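Local coordinates for protein methanogen homoaconitase large subunit (Methanocaldococcus jannaschii, PDB 4KP2) that forms the iron-sulfur-cluster-binding large subunit of a hydro-lyase that interconverts (R)-homocitrate, cis-homoaconitate and homoisocitrate on the way to 2-oxosuberate, at residues 192-195 and 196-200; 304-307 and 308-311; 214-217 and 218-222. All blocks are in the same frame, centred on the assembly; numbering follows the deposited sequence.

Contact 1. Residues 192-195 and 196-200; sequences IVLR and VCKEI
The guanidinium of Arg-195 and the carboxylate of Glu-199 meet one turn apart on helix 189-200, the crossover helix of a beta-alpha-beta unit between parallel strands 167-180 and 208-213. Their planes lie 49° apart, and OE1 of Glu-199 approaches obliquely, squarely over neither a face nor an edge. NH1 of Arg-195 and OE1 of Glu-199 form a salt bridge at a very short 2.5 Å, a doubtful length; the hydrogen bond within it is bent (120°) and weak. CB of Lys-198 also lies obliquely to the guanidinium, 4.0 Å from NH1 of Arg-195. With chi1 near -171° the CG of Arg-195 stands opposite its backbone N, and a bend at chi2 carries the group along the helix to Glu-199. Ile-286 of strand 282-286 packs against both. On the buried side, Val-196 rests on Val-178 and sets CG2 3.2 Å from Ile-192 O, the carbonyl that also accepts the Val-196 N-H at 3.1 Å. Val-193 lies about 12 Å, side chain to side chain, from Cys-323, a predicted ligand of the [4Fe-4S] cluster. Lys-198 curls back over the previous turn: while its NZ is hydrogen-bonded to Pro-301 O, its CE comes within 3.1 Å of Leu-194 O.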
ATOM      1  N   ILE A 192       5.852  -3.118 -28.239  1.00 48.86           N
ATOM      2  CA  ILE A 192       6.026  -2.296 -29.428  1.00 54.15           C
ATOM      3  C   ILE A 192       6.899  -1.078 -29.145  1.00 54.42           C
ATOM      4  O   ILE A 192       7.849  -0.804 -29.878  1.00 54.35           O
ATOM      5  CB  ILE A 192       4.670  -1.838 -29.987  1.00 51.33           C
ATOM      6  CG1 ILE A 192       3.856  -3.048 -30.445  1.00 49.84           C
ATOM      7  CG2 ILE A 192       4.866  -0.871 -31.140  1.00 46.26           C
ATOM      8  CD1 ILE A 192       2.425  -2.726 -30.795  1.00 48.01           C
ATOM      9  N   VAL A 193       6.579  -0.352 -28.077  1.00 52.38           N
ATOM     10  CA  VAL A 193       7.317   0.859 -27.734  1.00 51.22           C
ATOM     11  C   VAL A 193       8.748   0.538 -27.302  1.00 52.16           C
ATOM     12  O   VAL A 193       9.653   1.356 -27.468  1.00 50.40           O
ATOM     13  CB  VAL A 193       6.590   1.695 -26.654  1.00 46.36           C
ATOM     14  CG1 VAL A 193       6.650   1.006 -25.299  1.00 52.99           C
ATOM     15  CG2 VAL A 193       7.183   3.094 -26.576  1.00 50.42           C
ATOM     16  N   LEU A 194       8.953  -0.660 -26.762  1.00 48.24           N
ATOM     17  CA  LEU A 194      10.293  -1.110 -26.410  1.00 50.93           C
ATOM     18  C   LEU A 194      11.105  -1.385 -27.668  1.00 55.20           C
ATOM     19  O   LEU A 194      12.323  -1.229 -27.677  1.00 52.08           O
ATOM     20  CB  LEU A 194      10.240  -2.360 -25.531  1.00 53.17           C
ATOM     21  CG  LEU A 194       9.991  -2.147 -24.038  1.00 46.45           C
ATOM     22  CD1 LEU A 194       9.925  -3.482 -23.315  1.00 47.20           C
ATOM     23  CD2 LEU A 194      11.074  -1.264 -23.440  1.00 38.88           C
ATOM     24  N   ARG A 195      10.424  -1.795 -28.732  1.00 58.81           N
ATOM     25  CA  ARG A 195      11.089  -2.045 -30.004  1.00 57.88           C
ATOM     26  C   ARG A 195      11.492  -0.723 -30.645  1.00 57.44           C
ATOM     27  O   ARG A 195      12.491  -0.642 -31.361  1.00 63.64           O
ATOM     28  CB  ARG A 195      10.172  -2.824 -30.946  1.00 60.77           C
ATOM     29  CG  ARG A 195      10.857  -3.308 -32.211  1.00 68.60           C
ATOM     30  CD  ARG A 195      11.940  -4.322 -31.883  1.00 64.57           C
ATOM     31  NE  ARG A 195      12.654  -4.767 -33.075  1.00 77.54           N
ATOM     32  CZ  ARG A 195      13.736  -4.169 -33.560  1.00 84.73           C
ATOM     33  NH1 ARG A 195      14.231  -3.098 -32.955  1.00 76.09           N
ATOM     34  NH2 ARG A 195      14.324  -4.642 -34.650  1.00 92.19           N
ATOM     35  N   VAL A 196      10.707   0.315 -30.375  1.00 54.16           N
ATOM     36  CA  VAL A 196      10.967   1.643 -30.914  1.00 57.57           C
ATOM     37  C   VAL A 196      12.213   2.252 -30.275  1.00 59.59           C
ATOM     38  O   VAL A 196      12.986   2.948 -30.936  1.00 64.27           O
ATOM     39  CB  VAL A 196       9.760   2.578 -30.695  1.00 54.66           C
ATOM     40  CG1 VAL A 196      10.048   3.969 -31.233  1.00 52.97           C
ATOM     41  CG2 VAL A 196       8.520   2.000 -31.357  1.00 54.48           C
ATOM     42  N   CYS A 197      12.412   1.969 -28.991  1.00 59.15           N
ATOM     43  CA  CYS A 197      13.514   2.559 -28.237  1.00 60.52           C
ATOM     44  C   CYS A 197      14.889   2.035 -28.658  1.00 61.43           C
ATOM     45  O   CYS A 197      15.913   2.591 -28.262  1.00 59.05           O
ATOM     46  CB  CYS A 197      13.308   2.352 -26.733  1.00 60.45           C
ATOM     47  SG  CYS A 197      11.830   3.142 -26.044  1.00 65.77           S
ATOM     48  N   LYS A 198      14.915   0.971 -29.456  1.00 63.27           N
ATOM     49  CA  LYS A 198      16.180   0.390 -29.899  1.00 61.87           C
ATOM     50  C   LYS A 198      16.617   0.957 -31.236  1.00 67.11           C
ATOM     51  O   LYS A 198      17.772   1.344 -31.411  1.00 68.77           O
ATOM     52  CB  LYS A 198      16.076  -1.129 -30.011  1.00 63.63           C
ATOM     53  CG  LYS A 198      15.520  -1.798 -28.785  1.00 65.36           C
ATOM     54  CD  LYS A 198      16.178  -1.285 -27.517  1.00 71.22           C
ATOM     55  CE  LYS A 198      15.138  -0.655 -26.602  1.00 73.43           C
ATOM     56  NZ  LYS A 198      15.178  -1.177 -25.208  1.00 70.48           N
ATOM     57  N   GLU A 199      15.683   0.989 -32.182  1.00 64.00           N
ATOM     58  CA  GLU A 199      15.951   1.526 -33.507  1.00 63.63           C
ATOM     59  C   GLU A 199      16.353   2.989 -33.398  1.00 67.04           C
ATOM     60  O   GLU A 199      17.147   3.489 -34.192  1.00 81.57           O
ATOM     61  CB  GLU A 199      14.716   1.388 -34.399  1.00 65.38           C
ATOM     62  CG  GLU A 199      14.994   0.769 -35.759  1.00 78.21           C
ATOM     63  CD  GLU A 199      15.237  -0.726 -35.683  1.00 79.44           C
ATOM     64  OE1 GLU A 199      14.887  -1.333 -34.648  1.00 70.85           O
ATOM     65  OE2 GLU A 199      15.775  -1.294 -36.656  1.00 84.44           O
ATOM     66  N   ILE A 200      15.802   3.668 -32.396  1.00 61.95           N
ATOM     67  CA  ILE A 200      16.087   5.077 -32.170  1.00 59.77           C
ATOM     68  C   ILE A 200      17.237   5.269 -31.186  1.00 61.29           C
ATOM     69  O   ILE A 200      18.226   5.934 -31.497  1.00 66.64           O
ATOM     70  CB  ILE A 200      14.845   5.817 -31.644  1.00 56.01           C
ATOM     71  CG1 ILE A 200      13.712   5.744 -32.670  1.00 52.46           C
ATOM     72  CG2 ILE A 200      15.185   7.260 -31.320  1.00 53.35           C
ATOM     73  CD1 ILE A 200      12.481   6.529 -32.277  1.00 51.75           C
TER

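Contact 2. Residues 304-307 and 308-311; sequences VKPI and SDVE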
ATOM      1  N   VAL A 304      16.794  -3.937 -25.055  1.00 53.79           N
ATOM      2  CA  VAL A 304      15.990  -5.158 -25.056  1.00 63.74           C
ATOM      3  C   VAL A 304      16.472  -6.208 -26.052  1.00 66.48           C
ATOM      4  O   VAL A 304      16.580  -5.954 -27.252  1.00 66.17           O
ATOM      5  CB  VAL A 304      14.481  -4.903 -25.286  1.00 70.38           C
ATOM      6  CG1 VAL A 304      14.259  -3.998 -26.450  1.00 62.49           C
ATOM      7  CG2 VAL A 304      13.784  -6.203 -25.562  1.00 67.48           C
ATOM      8  N   LYS A 305      16.775  -7.389 -25.529  1.00 65.99           N
ATOM      9  CA  LYS A 305      16.963  -8.568 -26.355  1.00 62.59           C
ATOM     10  C   LYS A 305      15.614  -9.268 -26.381  1.00 58.57           C
ATOM     11  O   LYS A 305      14.848  -9.158 -25.423  1.00 65.89           O
ATOM     12  CB  LYS A 305      18.003  -9.496 -25.732  1.00 67.24           C
ATOM     13  CG  LYS A 305      18.796  -8.882 -24.589  1.00 53.28           C
ATOM     14  CD  LYS A 305      20.099  -8.278 -25.078  1.00 52.68           C
ATOM     15  CE  LYS A 305      20.960  -7.833 -23.909  1.00 57.18           C
ATOM     16  NZ  LYS A 305      21.194  -8.948 -22.948  1.00 38.45           N
ATOM     17  N   PRO A 306      15.309  -9.988 -27.473  1.00 58.43           N
ATOM     18  CA  PRO A 306      14.032 -10.709 -27.552  1.00 60.80           C
ATOM     19  C   PRO A 306      13.854 -11.673 -26.380  1.00 61.56           C
ATOM     20  O   PRO A 306      14.843 -12.068 -25.761  1.00 61.39           O
ATOM     21  CB  PRO A 306      14.140 -11.475 -28.877  1.00 55.90           C
ATOM     22  CG  PRO A 306      15.604 -11.496 -29.202  1.00 55.43           C
ATOM     23  CD  PRO A 306      16.141 -10.212 -28.665  1.00 56.59           C
ATOM     24  N   ILE A 307      12.609 -12.036 -26.085  1.00 57.10           N
ATOM     25  CA  ILE A 307      12.283 -12.863 -24.921  1.00 58.36           C
ATOM     26  C   ILE A 307      13.078 -14.172 -24.873  1.00 59.14           C
ATOM     27  O   ILE A 307      13.332 -14.718 -23.797  1.00 64.26           O
ATOM     28  CB  ILE A 307      10.761 -13.150 -24.852  1.00 52.90           C
ATOM     29  CG1 ILE A 307      10.394 -13.870 -23.552  1.00 51.02           C
ATOM     30  CG2 ILE A 307      10.307 -13.949 -26.065  1.00 61.14           C
ATOM     31  CD1 ILE A 307      10.755 -13.097 -22.308  1.00 55.36           C
ATOM     32  N   SER A 308      13.493 -14.654 -26.039  1.00 61.26           N
ATOM     33  CA  SER A 308      14.254 -15.893 -26.133  1.00 56.38           C
ATOM     34  C   SER A 308      15.688 -15.728 -25.636  1.00 56.78           C
ATOM     35  O   SER A 308      16.362 -16.710 -25.330  1.00 56.19           O
ATOM     36  CB  SER A 308      14.261 -16.401 -27.576  1.00 65.03           C
ATOM     37  OG  SER A 308      14.829 -15.440 -28.451  1.00 65.38           O
ATOM     38  N   ASP A 309      16.152 -14.484 -25.553  1.00 59.74           N
ATOM     39  CA  ASP A 309      17.536 -14.218 -25.170  1.00 56.96           C
ATOM     40  C   ASP A 309      17.718 -13.946 -23.678  1.00 59.62           C
ATOM     41  O   ASP A 309      18.848 -13.896 -23.190  1.00 64.76           O
ATOM     42  CB  ASP A 309      18.104 -13.057 -25.987  1.00 58.16           C
ATOM     43  CG  ASP A 309      18.463 -13.462 -27.401  1.00 66.46           C
ATOM     44  OD1 ASP A 309      18.002 -14.533 -27.849  1.00 62.95           O
ATOM     45  OD2 ASP A 309      19.205 -12.706 -28.063  1.00 69.17           O
ATOM     46  N   VAL A 310      16.615 -13.766 -22.959  1.00 59.90           N
ATOM     47  CA  VAL A 310      16.685 -13.508 -21.523  1.00 60.01           C
ATOM     48  C   VAL A 310      15.819 -14.477 -20.727  1.00 55.92           C
ATOM     49  O   VAL A 310      15.645 -14.316 -19.519  1.00 55.59           O
ATOM     50  CB  VAL A 310      16.265 -12.064 -21.182  1.00 57.22           C
ATOM     51  CG1 VAL A 310      17.229 -11.068 -21.809  1.00 50.77           C
ATOM     52  CG2 VAL A 310      14.839 -11.802 -21.640  1.00 59.18           C
ATOM     53  N   GLU A 311      15.283 -15.485 -21.406  1.00 57.73           N
ATOM     54  CA  GLU A 311      14.436 -16.470 -20.746  1.00 56.45           C
ATOM     55  C   GLU A 311      15.245 -17.365 -19.812  1.00 56.50           C
ATOM     56  O   GLU A 311      16.167 -18.058 -20.243  1.00 56.24           O
ATOM     57  CB  GLU A 311      13.686 -17.316 -21.773  1.00 56.95           C
ATOM     58  CG  GLU A 311      12.701 -18.289 -21.156  1.00 52.73           C
ATOM     59  CD  GLU A 311      11.825 -18.960 -22.190  1.00 63.33           C
ATOM     60  OE1 GLU A 311      11.997 -18.672 -23.392  1.00 72.87           O
ATOM     61  OE2 GLU A 311      10.961 -19.774 -21.799  1.00 64.38           O
TER
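Pro-306 lays its ring against the carboxylate of Asp-309, the two side chains meeting aslant with CG of Pro-306 3.9 Å from CG of Asp-309. A type I beta turn brings them together, taking the chain out of strand 304-306 into the short, weakly bonded helix 307-310. It is closed by a hydrogen bond from Asp-309 N to Pro-306 O of 2.8 Å, nearly straight at 161°. The donor nevertheless stands well above the carbonyl plane, 42° out of it and off the lone pairs of the oxygen. Lys-305 adds its methylenes: its CB lies 3.6 Å from CB of Asp-309, and its CG meets CG1 of Val-310 at 3.9 Å, the two chains crossing at about a right angle. Within the turn, Lys-305 contributes this aliphatic packing rather than an ion pair, for its NZ stays 6.7 Å from Asp-309 OD2. On the buried side CD1 of Ile-307 and CG2 of Val-310 make a looser apolar contact of 4.3 Å. Ser-308 OG, near the proline ring, is hydrogen-bonded to Glu-292. In the fold, strand 304-306 pairs antiparallel with strand 294-296; Ile-307 and Val-310 both pack on Val-295 of that partner, and beyond the turn the chain proceeds to strand 317-320 of a parallel sheet.

Contact 3. Residues 214-217 and 218-222; sequences GEVV and KNMDM
At the C-terminal side of helix 215-219, a short helix with a glycine N-cap, Met-220 leaves its backbone with chi1 near -88° and then runs out extended, a course that carries its terminal methyl CE to CG1 of Val-216, 4.3 Å away. In Asn-219, chi1 near -69° puts CG beside the backbone N, which brings the amide back over the preceding turn: ND2 comes 2.8 Å from Glu-215 O. The angle there is too poor for a hydrogen bond, and the carbonyl instead takes a weak bond from the backbone N of Asn-219. Met-220 lies just beyond the helix, which follows strand 208-213 of the mixed sheet and is a compact illustration of a helix with a marked start and weak, bent bonds toward its other end. At the start, Gly-214 occupies the N-cap position with a positive phi, a backbone shape that suits glycine, and its O accepts the N-H of Lys-218 at 2.9 Å with an angle of 153°. The same carbonyl also touches CB of Lys-218 at 3.2 Å. Farther along, Asn-219 N divides itself between Glu-215 O and Val-216 O, and Met-220 N reaches Val-217 O over 3.2 Å, weakly. Arg-225 of the next helix supplies further donors, its NE bonding to Val-217 O and its NH2 weakly to Lys-218 O. Met-220 turns its side chain inward, between Ala-189 and Ile-192 of helix 189-200 and Leu-228 of helix 222-230, whereas the carboxylate of Glu-215 reaches the backbone of Gly-182 through OE1. The chain then passes straight into the next helix, where Asp-221 is the N-cap and its OD1 makes a weak hydrogen bond to the backbone N of Gly-224.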
ATOM      1  N   GLY A 214       0.838   4.910 -38.624  1.00 54.49           N
ATOM      2  CA  GLY A 214       0.775   3.593 -39.226  1.00 57.87           C
ATOM      3  C   GLY A 214      -0.486   2.841 -38.852  1.00 59.29           C
ATOM      4  O   GLY A 214      -1.261   3.286 -38.007  1.00 60.81           O
ATOM      5  N   GLU A 215      -0.680   1.690 -39.486  1.00 55.83           N
ATOM      6  CA  GLU A 215      -1.883   0.887 -39.291  1.00 58.22           C
ATOM      7  C   GLU A 215      -2.005   0.347 -37.867  1.00 55.83           C
ATOM      8  O   GLU A 215      -3.111   0.175 -37.356  1.00 56.17           O
ATOM      9  CB  GLU A 215      -1.917  -0.263 -40.301  1.00 57.51           C
ATOM     10  CG  GLU A 215      -0.680  -1.147 -40.280  1.00 60.74           C
ATOM     11  CD  GLU A 215      -0.619  -2.091 -41.465  1.00 69.43           C
ATOM     12  OE1 GLU A 215       0.262  -2.976 -41.478  1.00 61.11           O
ATOM     13  OE2 GLU A 215      -1.449  -1.944 -42.386  1.00 80.19           O
ATOM     14  N   VAL A 216      -0.868   0.085 -37.231  1.00 50.96           N
ATOM     15  CA  VAL A 216      -0.859  -0.439 -35.870  1.00 50.42           C
ATOM     16  C   VAL A 216      -1.308   0.620 -34.870  1.00 49.47           C
ATOM     17  O   VAL A 216      -2.172   0.369 -34.030  1.00 43.51           O
ATOM     18  CB  VAL A 216       0.533  -0.962 -35.473  1.00 44.78           C
ATOM     19  CG1 VAL A 216       0.524  -1.459 -34.036  1.00 56.58           C
ATOM     20  CG2 VAL A 216       0.973  -2.066 -36.419  1.00 55.74           C
ATOM     21  N   VAL A 217      -0.716   1.806 -34.970  1.00 53.36           N
ATOM     22  CA  VAL A 217      -1.069   2.918 -34.095  1.00 55.65           C
ATOM     23  C   VAL A 217      -2.515   3.345 -34.333  1.00 58.59           C
ATOM     24  O   VAL A 217      -3.237   3.691 -33.396  1.00 53.45           O
ATOM     25  CB  VAL A 217      -0.130   4.123 -34.311  1.00 54.94           C
ATOM     26  CG1 VAL A 217      -0.510   5.272 -33.390  1.00 50.73           C
ATOM     27  CG2 VAL A 217       1.315   3.713 -34.081  1.00 50.16           C
ATOM     28  N   LYS A 218      -2.933   3.305 -35.593  1.00 59.51           N
ATOM     29  CA  LYS A 218      -4.292   3.673 -35.971  1.00 59.48           C
ATOM     30  C   LYS A 218      -5.313   2.700 -35.387  1.00 61.23           C
ATOM     31  O   LYS A 218      -6.447   3.077 -35.092  1.00 60.58           O
ATOM     32  CB  LYS A 218      -4.421   3.715 -37.496  1.00 53.47           C
ATOM     33  CG  LYS A 218      -5.756   4.235 -38.006  1.00 64.20           C
ATOM     34  CD  LYS A 218      -5.929   5.713 -37.703  1.00 61.53           C
ATOM     35  CE  LYS A 218      -7.219   6.246 -38.304  1.00 58.59           C
ATOM     36  NZ  LYS A 218      -7.370   7.712 -38.100  1.00 64.38           N
ATOM     37  N   ASN A 219      -4.905   1.446 -35.222  1.00 53.51           N
ATOM     38  CA  ASN A 219      -5.789   0.416 -34.687  1.00 48.58           C
ATOM     39  C   ASN A 219      -5.686   0.273 -33.172  1.00 54.61           C
ATOM     40  O   ASN A 219      -6.487  -0.427 -32.550  1.00 52.89           O
ATOM     41  CB  ASN A 219      -5.520  -0.928 -35.363  1.00 57.14           C
ATOM     42  CG  ASN A 219      -5.948  -0.944 -36.816  1.00 59.86           C
ATOM     43  OD1 ASN A 219      -6.961  -0.346 -37.183  1.00 53.69           O
ATOM     44  ND2 ASN A 219      -5.174  -1.625 -37.653  1.00 59.69           N
ATOM     45  N   MET A 220      -4.695   0.938 -32.586  1.00 54.08           N
ATOM     46  CA  MET A 220      -4.507   0.913 -31.141  1.00 54.39           C
ATOM     47  C   MET A 220      -5.645   1.608 -30.407  1.00 54.85           C
ATOM     48  O   MET A 220      -6.193   2.599 -30.889  1.00 51.49           O
ATOM     49  CB  MET A 220      -3.197   1.600 -30.758  1.00 50.54           C
ATOM     50  CG  MET A 220      -1.980   0.704 -30.747  1.00 45.73           C
ATOM     51  SD  MET A 220      -0.589   1.551 -29.973  1.00 56.25           S
ATOM     52  CE  MET A 220       0.695   0.322 -30.142  1.00 54.07           C
ATOM     53  N   ASP A 221      -5.991   1.085 -29.237  1.00 54.15           N
ATOM     54  CA  ASP A 221      -6.878   1.793 -28.329  1.00 49.21           C
ATOM     55  C   ASP A 221      -6.039   2.823 -27.586  1.00 47.15           C
ATOM     56  O   ASP A 221      -4.820   2.861 -27.744  1.00 48.21           O
ATOM     57  CB  ASP A 221      -7.544   0.826 -27.349  1.00 48.30           C
ATOM     58  CG  ASP A 221      -6.539   0.031 -26.535  1.00 52.59           C
ATOM     59  OD1 ASP A 221      -5.394  -0.146 -27.003  1.00 59.43           O
ATOM     60  OD2 ASP A 221      -6.900  -0.423 -25.428  1.00 51.08           O
ATOM     61  N   MET A 222      -6.680   3.656 -26.776  1.00 41.87           N
ATOM     62  CA  MET A 222      -5.960   4.709 -26.068  1.00 40.41           C
ATOM     63  C   MET A 222      -4.995   4.159 -25.021  1.00 47.16           C
ATOM     64  O   MET A 222      -4.023   4.820 -24.662  1.00 44.21           O
ATOM     65  CB  MET A 222      -6.930   5.707 -25.437  1.00 39.84           C
ATOM     66  CG  MET A 222      -7.607   6.615 -26.448  1.00 50.86           C
ATOM     67  SD  MET A 222      -6.440   7.644 -27.360  1.00 47.97           S
ATOM     68  CE  MET A 222      -5.755   8.639 -26.039  1.00 47.30           C
TER

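The three sites illustrate how local chemistry follows place in the fold. Contact 1 is largely buried and lies inside a regular helix, with a salt bridge on its more open side. Contacts 2 and 3 are only partly buried: contact 2 lies where a strand gives way to a short helix, combining a beta-turn hydrogen bond with proline and methylene packing, while contact 3 spans a short helix from its N-cap glycine, held mainly by backbone bonds. Contact 1 touches both others. CD1 of Ile-192 packs against CE of Met-220 at 3.6 Å, and NZ of Lys-198, bonded to Pro-301 O, packs 3.2 Å from Val-304 N. Contacts 2 and 3 remain about 15 Å apart at their nearest atoms.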